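Metalloprotease stcE (Escherichia coli, PDB 4DNY) is a secreted zinc metalloprotease of the mucinase type that probably cleaves O-glycosylated proteins, helping enterohemorrhagic strains adhere and evade immunity. Local coordinates at residues A[79-84]-A[115-120]; A[91-96]-A[106-111]. All coordinates share one frame; numbering follows the deposited sequence.

Interaction 1: A[79-84]-A[115-120]; sequences KMVRFV and GQWFRS
Trp117 reaches across from one strand to Val81 on another and to the backbone of Lys79, just ahead of that strand, using the far end of its six-membered ring. The two strands belong to the five-stranded mixed sheet of the beta-sandwich fold of StcE, but they are not neighbours: strand 107-113 runs between them, antiparallel to both, so 80-86 and 116-119 point the same way. The nearest CA pair, Met80 CA and Trp117 CA, is still 8.8 Å apart, and the indole has to bridge the width of the intervening strand. No hydrogen bond crosses this gap.

Two ring carbons do most of the touching. Trp117 CH2 sits 3.7 Å from Val81 CG2, an apolar contact in which the two side chains meet at a slant. Beside it, Trp117 CZ3 comes within 3.6 Å of Lys79 O, also obliquely to the ring. Met80 takes part through its main chain: its CA lies near the ring plane at the indole edge, 4.4 Å from Trp117 CZ3, while its side chain starts off away from the tryptophan.

Trp117 CG is anti to the carbonyl carbon, beside its own backbone N (chi1 -73°), and the end of the indole comes nearer to the other strand than its first bond would suggest. On Val81, CG1 lies anti to the backbone N at chi1 -178°, which leaves CG2 as the methyl presented to the indole.

Further out, the spanned strand contributes Phe110, whose side chain packs against Trp117, and Tyr112, whose ring pairs edge-to-face with it. Backbone hydrogen bonds link Val81 to Phe110 and Lys79 to Tyr112. The indole is buried, yet its one polar atom is satisfied: Trp117 NE1 is hydrogen-bonded to Pro71 O.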
ATOM      1  N   LYS A  79     -11.022   0.900   1.963  1.00 13.49           N
ATOM      2  CA  LYS A  79     -10.058   0.271   1.072  1.00 12.69           C
ATOM      3  C   LYS A  79      -8.832  -0.198   1.849  1.00 11.64           C
ATOM      4  O   LYS A  79      -8.471   0.340   2.878  1.00 12.08           O
ATOM      5  CB  LYS A  79      -9.625   1.245  -0.037  1.00 13.08           C
ATOM      6  CG  LYS A  79     -10.747   1.681  -0.930  1.00 15.81           C
ATOM      7  CD  LYS A  79     -11.368   0.540  -1.696  1.00 17.24           C
ATOM      8  CE  LYS A  79     -12.481   0.997  -2.664  1.00 21.58           C
ATOM      9  NZ  LYS A  79     -12.839   0.030  -3.678  1.00 22.53           N
ATOM     10  N   MET A  80      -8.106  -1.169   1.244  1.00 11.19           N
ATOM     11  CA  MET A  80      -6.934  -1.785   1.886  1.00 10.46           C
ATOM     12  C   MET A  80      -5.740  -1.845   0.952  1.00 10.19           C
ATOM     13  O   MET A  80      -5.894  -1.962  -0.259  1.00 10.64           O
ATOM     14  CB  MET A  80      -7.283  -3.169   2.445  1.00 11.70           C
ATOM     15  CG  MET A  80      -8.262  -3.089   3.559  1.00 13.52           C
ATOM     16  SD  MET A  80      -8.785  -4.725   4.128  0.12 13.60           S
ATOM     17  CE  MET A  80      -7.243  -5.511   4.732  1.00 16.51           C
ATOM     18  N   VAL A  81      -4.558  -1.805   1.547  1.00  9.58           N
ATOM     19  CA  VAL A  81      -3.297  -1.969   0.809  1.00  9.35           C
ATOM     20  C   VAL A  81      -2.409  -2.934   1.573  1.00  9.34           C
ATOM     21  O   VAL A  81      -2.180  -2.747   2.776  1.00  9.36           O
ATOM     22  CB  VAL A  81      -2.532  -0.620   0.583  1.00  9.21           C
ATOM     23  CG1 VAL A  81      -1.253  -0.869  -0.228  1.00  9.96           C
ATOM     24  CG2 VAL A  81      -3.467   0.344  -0.172  1.00 10.58           C
ATOM     25  N   ARG A  82      -1.919  -3.949   0.890  1.00 10.14           N
ATOM     26  CA  ARG A  82      -0.968  -4.906   1.451  1.00  9.57           C
ATOM     27  C   ARG A  82       0.362  -4.759   0.750  1.00  9.32           C
ATOM     28  O   ARG A  82       0.410  -4.539  -0.467  1.00 10.28           O
ATOM     29  CB  ARG A  82      -1.490  -6.358   1.281  1.00 10.97           C
ATOM     30  CG  ARG A  82      -0.562  -7.370   1.938  1.00 11.49           C
ATOM     31  CD  ARG A  82      -1.084  -8.763   1.829  1.00 13.37           C
ATOM     32  NE  ARG A  82      -2.333  -8.949   2.604  1.00 14.13           N
ATOM     33  CZ  ARG A  82      -3.490  -9.344   2.106  1.00 15.38           C
ATOM     34  NH1 ARG A  82      -3.601  -9.579   0.776  1.00 17.33           N
ATOM     35  NH2 ARG A  82      -4.570  -9.547   2.874  1.00 18.31           N
ATOM     36  N   PHE A  83       1.455  -4.835   1.499  1.00  9.31           N
ATOM     37  CA  PHE A  83       2.842  -4.856   0.942  1.00  9.21           C
ATOM     38  C   PHE A  83       3.484  -6.165   1.289  1.00  9.55           C
ATOM     39  O   PHE A  83       3.376  -6.610   2.431  1.00 10.13           O
ATOM     40  CB  PHE A  83       3.698  -3.747   1.536  1.00  9.03           C
ATOM     41  CG  PHE A  83       3.294  -2.386   1.091  1.00  8.85           C
ATOM     42  CD1 PHE A  83       3.911  -1.787   0.029  1.00  9.73           C
ATOM     43  CD2 PHE A  83       2.282  -1.679   1.759  1.00  9.83           C
ATOM     44  CE1 PHE A  83       3.512  -0.524  -0.397  1.00 10.49           C
ATOM     45  CE2 PHE A  83       1.919  -0.401   1.356  1.00 10.44           C
ATOM     46  CZ  PHE A  83       2.528   0.156   0.277  1.00 11.23           C
ATOM     47  N   VAL A  84       4.170  -6.760   0.312  1.00  9.64           N
ATOM     48  CA  VAL A  84       5.038  -7.899   0.525  1.00 10.04           C
ATOM     49  C   VAL A  84       6.377  -7.656  -0.109  1.00 10.30           C
ATOM     50  O   VAL A  84       6.449  -7.496  -1.335  1.00 10.03           O
ATOM     51  CB  VAL A  84       4.403  -9.227  -0.043  1.00 11.12           C
ATOM     52  CG1 VAL A  84       5.323 -10.420   0.276  1.00 11.95           C
ATOM     53  CG2 VAL A  84       2.989  -9.401   0.463  1.00 12.92           C
ATOM     54  N   GLY A 115     -11.271   8.533   6.775  1.00 13.71           N
ATOM     55  CA  GLY A 115     -10.308   9.551   6.349  1.00 15.67           C
ATOM     56  C   GLY A 115      -8.877   9.351   6.814  1.00 15.60           C
ATOM     57  O   GLY A 115      -8.023  10.229   6.642  1.00 18.76           O
ATOM     58  N   GLN A 116      -8.562   8.200   7.423  1.00 13.87           N
ATOM     59  CA  GLN A 116      -7.221   7.927   7.937  1.00 14.71           C
ATOM     60  C   GLN A 116      -6.808   6.464   7.654  1.00 12.86           C
ATOM     61  O   GLN A 116      -7.571   5.551   7.875  1.00 11.23           O
ATOM     62  CB  GLN A 116      -7.175   8.186   9.435  1.00 15.50           C
ATOM     63  CG  GLN A 116      -5.774   8.099  10.076  1.00 17.85           C
ATOM     64  CD  GLN A 116      -5.796   8.398  11.551  1.00 21.72           C
ATOM     65  OE1 GLN A 116      -6.043   9.516  11.978  1.00 22.55           O
ATOM     66  NE2 GLN A 116      -5.587   7.350  12.356  1.00 27.83           N
ATOM     67  N   TRP A 117      -5.534   6.267   7.270  1.00 13.41           N
ATOM     68  CA  TRP A 117      -4.977   4.955   7.160  1.00 13.02           C
ATOM     69  C   TRP A 117      -4.627   4.387   8.536  1.00 13.14           C
ATOM     70  O   TRP A 117      -4.024   5.099   9.385  1.00 15.95           O
ATOM     71  CB  TRP A 117      -3.678   4.951   6.325  1.00 13.59           C
ATOM     72  CG  TRP A 117      -3.907   5.146   4.862  1.00 13.62           C
ATOM     73  CD1 TRP A 117      -3.693   6.275   4.168  1.00 14.73           C
ATOM     74  CD2 TRP A 117      -4.476   4.194   3.958  1.00 13.45           C
ATOM     75  NE1 TRP A 117      -4.059   6.089   2.845  1.00 15.74           N
ATOM     76  CE2 TRP A 117      -4.526   4.799   2.694  1.00 14.47           C
ATOM     77  CE3 TRP A 117      -4.937   2.842   4.086  1.00 11.85           C
ATOM     78  CZ2 TRP A 117      -5.061   4.143   1.581  1.00 13.21           C
ATOM     79  CZ3 TRP A 117      -5.437   2.188   3.001  1.00 13.49           C
ATOM     80  CH2 TRP A 117      -5.479   2.846   1.734  1.00 14.52           C
ATOM     81  N   PHE A 118      -4.996   3.131   8.781  1.00 12.70           N
ATOM     82  CA  PHE A 118      -4.607   2.369   9.942  1.00 12.91           C
ATOM     83  C   PHE A 118      -3.704   1.220   9.490  1.00 12.83           C
ATOM     84  O   PHE A 118      -4.059   0.494   8.585  1.00 12.73           O
ATOM     85  CB  PHE A 118      -5.832   1.819  10.661  1.00 13.19           C
ATOM     86  CG  PHE A 118      -6.644   2.881  11.302  1.00 14.38           C
ATOM     87  CD1 PHE A 118      -6.460   3.195  12.631  1.00 15.56           C
ATOM     88  CD2 PHE A 118      -7.575   3.585  10.574  1.00 13.23           C
ATOM     89  CE1 PHE A 118      -7.195   4.224  13.214  1.00 17.81           C
ATOM     90  CE2 PHE A 118      -8.284   4.644  11.170  1.00 14.88           C
ATOM     91  CZ  PHE A 118      -8.091   4.922  12.476  1.00 16.36           C
ATOM     92  N   ARG A 119      -2.568   1.057  10.137  1.00 13.79           N
ATOM     93  CA  ARG A 119      -1.660  -0.042   9.895  1.00 13.13           C
ATOM     94  C   ARG A 119      -1.908  -1.167  10.893  1.00 14.77           C
ATOM     95  O   ARG A 119      -1.934  -0.971  12.099  1.00 15.45           O
ATOM     96  CB  ARG A 119      -0.197   0.444   9.964  1.00 14.89           C
ATOM     97  CG  ARG A 119       0.788  -0.616   9.512  1.00 17.72           C
ATOM     98  CD  ARG A 119       2.233  -0.087   9.519  1.00 19.72           C
ATOM     99  NE  ARG A 119       2.779   0.103  10.832  1.00 23.27           N
ATOM    100  CZ  ARG A 119       3.207  -0.932  11.574  1.00 29.08           C
ATOM    101  NH1 ARG A 119       3.133  -2.188  11.092  1.00 29.93           N
ATOM    102  NH2 ARG A 119       3.714  -0.732  12.763  1.00 32.62           N
ATOM    103  N   SER A 120      -2.087  -2.369  10.375  1.00 14.08           N
ATOM    104  CA  SER A 120      -2.245  -3.567  11.199  1.00 16.72           C
ATOM    105  C   SER A 120      -1.047  -3.765  12.083  1.00 20.25           C
ATOM    106  O   SER A 120       0.076  -3.799  11.625  1.00 20.17           O
ATOM    107  CB  SER A 120      -2.455  -4.766  10.302  1.00 17.34           C
ATOM    108  OG  SER A 120      -2.641  -5.940  11.087  1.00 21.84           O
TER

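Interaction 2: A[91-96]-A[106-111]; sequences STVFYG and NTLLFK
Phe110 drives one corner of its ring into the face of Tyr95. Its CE1 stands 3.5 Å above the tyrosine plane, over the ring centre, and all six ring carbons of Tyr95 lie at nearly equal distances from it, the nearest being Tyr95 CG at 3.6 Å. This is a T-shaped (edge-to-face) pair: the planes are turned 66° against each other and the centroids of the Tyr95 and Phe110 rings are 4.8 Å apart. With Tyr95 CG between the backbone N and the carbonyl carbon (chi1 60°), the ring is carried toward the other sheet, and chi2 of 112° turns a face to Phe110. The carbonyl oxygen of Val93 lies at the edge of the same ring, in its plane.

Next along the phenylalanine rim, Val93 CG1 packs 3.9 Å from Phe110 CZ, the two side chains running alongside one another with opposite headings. The segments belong to the two facing layers of a beta-sandwich: 91-95 is the middle strand of a three-stranded sheet, and 107-113 lies inside the five-stranded one. Their local axes approach to 10.6 Å and run nearly parallel, with no hydrogen bond between the two segments, which meet through side chains. Leu70, from a loop, touches both Tyr95 and Phe110.

Packing slackens toward Leu108. Its CD1 comes only within 4.3 Å of Val93 CG2, and the residue is partly exposed, whereas Val93, Tyr95 and Phe110 are buried. Leu108 also touches Val100 and Leu102 of strand 98-102. The tyrosine hydroxyl, past the aromatic pair, is hydrogen-bonded to Glu122 OE2 and, weakly, to Arg119 NE.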
ATOM      1  N   SER A  91      12.352   0.011   1.946  1.00 11.20           N
ATOM      2  CA  SER A  91      11.510   1.078   1.432  1.00 11.67           C
ATOM      3  C   SER A  91      10.853   1.759   2.654  1.00 12.71           C
ATOM      4  O   SER A  91      10.745   1.161   3.700  1.00 12.95           O
ATOM      5  CB  SER A  91      10.431   0.567   0.510  1.00 11.54           C
ATOM      6  OG  SER A  91      10.986  -0.036  -0.656  1.00 11.26           O
ATOM      7  N   THR A  92      10.409   2.979   2.448  1.00 13.19           N
ATOM      8  CA  THR A  92       9.635   3.692   3.472  1.00 13.48           C
ATOM      9  C   THR A  92       8.232   3.826   2.900  1.00 13.66           C
ATOM     10  O   THR A  92       8.077   4.319   1.754  1.00 14.35           O
ATOM     11  CB  THR A  92      10.201   5.082   3.793  1.00 15.00           C
ATOM     12  OG1 THR A  92      11.552   4.915   4.287  1.00 19.05           O
ATOM     13  CG2 THR A  92       9.308   5.756   4.846  1.00 16.52           C
ATOM     14  N   VAL A  93       7.214   3.416   3.672  1.00 12.64           N
ATOM     15  CA  VAL A  93       5.813   3.642   3.313  1.00 12.85           C
ATOM     16  C   VAL A  93       5.279   4.780   4.142  1.00 13.52           C
ATOM     17  O   VAL A  93       5.303   4.726   5.377  1.00 13.86           O
ATOM     18  CB  VAL A  93       4.956   2.414   3.546  1.00 10.72           C
ATOM     19  CG1 VAL A  93       3.475   2.722   3.211  1.00 12.19           C
ATOM     20  CG2 VAL A  93       5.508   1.217   2.692  1.00 11.76           C
ATOM     21  N   PHE A  94       4.826   5.824   3.462  1.00 14.61           N
ATOM     22  CA  PHE A  94       4.266   7.012   4.085  1.00 15.78           C
ATOM     23  C   PHE A  94       2.750   6.913   4.065  1.00 15.57           C
ATOM     24  O   PHE A  94       2.134   6.674   3.001  1.00 16.82           O
ATOM     25  CB  PHE A  94       4.724   8.285   3.319  1.00 16.70           C
ATOM     26  CG  PHE A  94       6.194   8.499   3.316  1.00 18.14           C
ATOM     27  CD1 PHE A  94       6.794   9.237   4.311  1.00 18.22           C
ATOM     28  CD2 PHE A  94       7.010   7.948   2.276  1.00 16.16           C
ATOM     29  CE1 PHE A  94       8.159   9.428   4.271  1.00 19.48           C
ATOM     30  CE2 PHE A  94       8.360   8.107   2.294  1.00 17.50           C
ATOM     31  CZ  PHE A  94       8.926   8.848   3.313  1.00 19.72           C
ATOM     32  N   TYR A  95       2.138   7.153   5.230  1.00 15.68           N
ATOM     33  CA  TYR A  95       0.709   7.043   5.356  1.00 15.89           C
ATOM     34  C   TYR A  95       0.215   8.108   6.341  1.00 18.65           C
ATOM     35  O   TYR A  95       0.452   8.011   7.534  1.00 19.42           O
ATOM     36  CB  TYR A  95       0.287   5.623   5.743  1.00 15.04           C
ATOM     37  CG  TYR A  95       0.808   5.083   7.034  1.00 14.11           C
ATOM     38  CD1 TYR A  95      -0.034   4.849   8.115  1.00 14.23           C
ATOM     39  CD2 TYR A  95       2.159   4.746   7.174  1.00 11.83           C
ATOM     40  CE1 TYR A  95       0.462   4.299   9.298  1.00 15.71           C
ATOM     41  CE2 TYR A  95       2.647   4.174   8.303  1.00 12.82           C
ATOM     42  CZ  TYR A  95       1.827   3.975   9.406  1.00 15.16           C
ATOM     43  OH  TYR A  95       2.258   3.389  10.577  1.00 18.03           O
ATOM     44  N   GLY A  96      -0.497   9.110   5.819  1.00 25.13           N
ATOM     45  CA  GLY A  96      -0.835  10.288   6.636  1.00 26.07           C
ATOM     46  C   GLY A  96       0.402  10.964   7.184  1.00 25.56           C
ATOM     47  O   GLY A  96       1.316  11.255   6.426  1.00 26.70           O
ATOM     48  N   ASN A 106       9.178  -8.922   4.840  1.00 13.97           N
ATOM     49  CA  ASN A 106       8.098  -8.410   5.640  1.00 15.47           C
ATOM     50  C   ASN A 106       6.805  -8.153   4.833  1.00 15.84           C
ATOM     51  O   ASN A 106       6.856  -7.887   3.640  1.00 13.23           O
ATOM     52  CB  ASN A 106       8.545  -7.206   6.399  1.00 16.29           C
ATOM     53  CG  ASN A 106       9.427  -7.622   7.602  1.00 21.99           C
ATOM     54  OD1 ASN A 106       9.063  -8.534   8.403  1.00 31.97           O
ATOM     55  ND2 ASN A 106      10.502  -6.988   7.748  1.00 25.68           N
ATOM     56  N   THR A 107       5.693  -8.284   5.532  1.00 12.36           N
ATOM     57  CA  THR A 107       4.373  -7.975   4.991  1.00 12.17           C
ATOM     58  C   THR A 107       3.811  -6.848   5.851  1.00 11.97           C
ATOM     59  O   THR A 107       3.973  -6.845   7.138  1.00 15.43           O
ATOM     60  CB  THR A 107       3.455  -9.183   5.088  1.00 11.88           C
ATOM     61  OG1 THR A 107       3.866 -10.202   4.210  1.00 13.14           O
ATOM     62  CG2 THR A 107       1.988  -8.831   4.769  1.00 13.55           C
ATOM     63  N   LEU A 108       3.165  -5.876   5.226  1.00 11.06           N
ATOM     64  CA  LEU A 108       2.486  -4.784   5.907  1.00 10.72           C
ATOM     65  C   LEU A 108       1.049  -4.707   5.397  1.00 10.29           C
ATOM     66  O   LEU A 108       0.766  -5.035   4.264  1.00  9.53           O
ATOM     67  CB  LEU A 108       3.163  -3.441   5.646  1.00 12.36           C
ATOM     68  CG  LEU A 108       4.592  -3.284   6.071  1.00 13.48           C
ATOM     69  CD1 LEU A 108       5.118  -1.956   5.540  1.00 16.02           C
ATOM     70  CD2 LEU A 108       4.711  -3.397   7.577  1.00 16.97           C
ATOM     71  N   LEU A 109       0.112  -4.249   6.232  1.00 10.65           N
ATOM     72  CA  LEU A 109      -1.275  -4.170   5.820  1.00 10.17           C
ATOM     73  C   LEU A 109      -1.946  -2.893   6.378  1.00  9.23           C
ATOM     74  O   LEU A 109      -1.727  -2.553   7.566  1.00 10.01           O
ATOM     75  CB  LEU A 109      -2.042  -5.368   6.315  1.00  9.90           C
ATOM     76  CG  LEU A 109      -3.505  -5.519   5.873  1.00 10.22           C
ATOM     77  CD1 LEU A 109      -3.585  -5.715   4.329  1.00 10.49           C
ATOM     78  CD2 LEU A 109      -4.172  -6.683   6.565  1.00 11.36           C
ATOM     79  N   PHE A 110      -2.694  -2.192   5.536  1.00  9.04           N
ATOM     80  CA  PHE A 110      -3.319  -0.913   5.829  1.00  9.01           C
ATOM     81  C   PHE A 110      -4.784  -0.930   5.427  1.00  9.44           C
ATOM     82  O   PHE A 110      -5.165  -1.581   4.445  1.00 10.19           O
ATOM     83  CB  PHE A 110      -2.615   0.229   5.074  1.00 10.36           C
ATOM     84  CG  PHE A 110      -1.173   0.406   5.396  1.00 10.28           C
ATOM     85  CD1 PHE A 110      -0.743   1.336   6.345  1.00 10.91           C
ATOM     86  CD2 PHE A 110      -0.220  -0.322   4.739  1.00  9.57           C
ATOM     87  CE1 PHE A 110       0.594   1.491   6.631  1.00 12.16           C
ATOM     88  CE2 PHE A 110       1.147  -0.146   5.010  1.00 11.15           C
ATOM     89  CZ  PHE A 110       1.527   0.791   5.952  1.00 12.50           C
ATOM     90  N   LYS A 111      -5.613  -0.202   6.189  1.00  9.59           N
ATOM     91  CA  LYS A 111      -7.012   0.038   5.877  1.00  9.77           C
ATOM     92  C   LYS A 111      -7.383   1.492   6.189  1.00  9.83           C
ATOM     93  O   LYS A 111      -6.976   2.020   7.186  1.00 10.83           O
ATOM     94  CB  LYS A 111      -7.912  -0.919   6.688  1.00 10.99           C
ATOM     95  CG  LYS A 111      -9.397  -0.755   6.399  1.00 12.70           C
ATOM     96  CD  LYS A 111     -10.246  -1.852   6.995  1.00 14.59           C
ATOM     97  CE  LYS A 111     -11.705  -1.548   6.856  1.00 18.47           C
ATOM     98  NZ  LYS A 111     -12.636  -2.690   7.247  1.00 20.15           N
TER

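From the N terminus the chain first builds 25-28 and 54-60 of the larger sheet and 67-69 of the smaller, then lays down 80-86 beside 54-60 and crosses to the second layer for 91-95. It turns through 98-102 in that layer and returns as 107-113, where interaction 2 closes the inner loop and joins the two sheets. A further turn brings 116-119 to the sheet edge, and interaction 1 closes the outer loop, with interaction 2 nested within it. Strand 107-113, a partner in interaction 2, links the contacts: probable hydrogen bonds tie it to segment 115-120, Phe118 N to Lys111 O and Ser120 N to Leu109 O, each 2.8 Å.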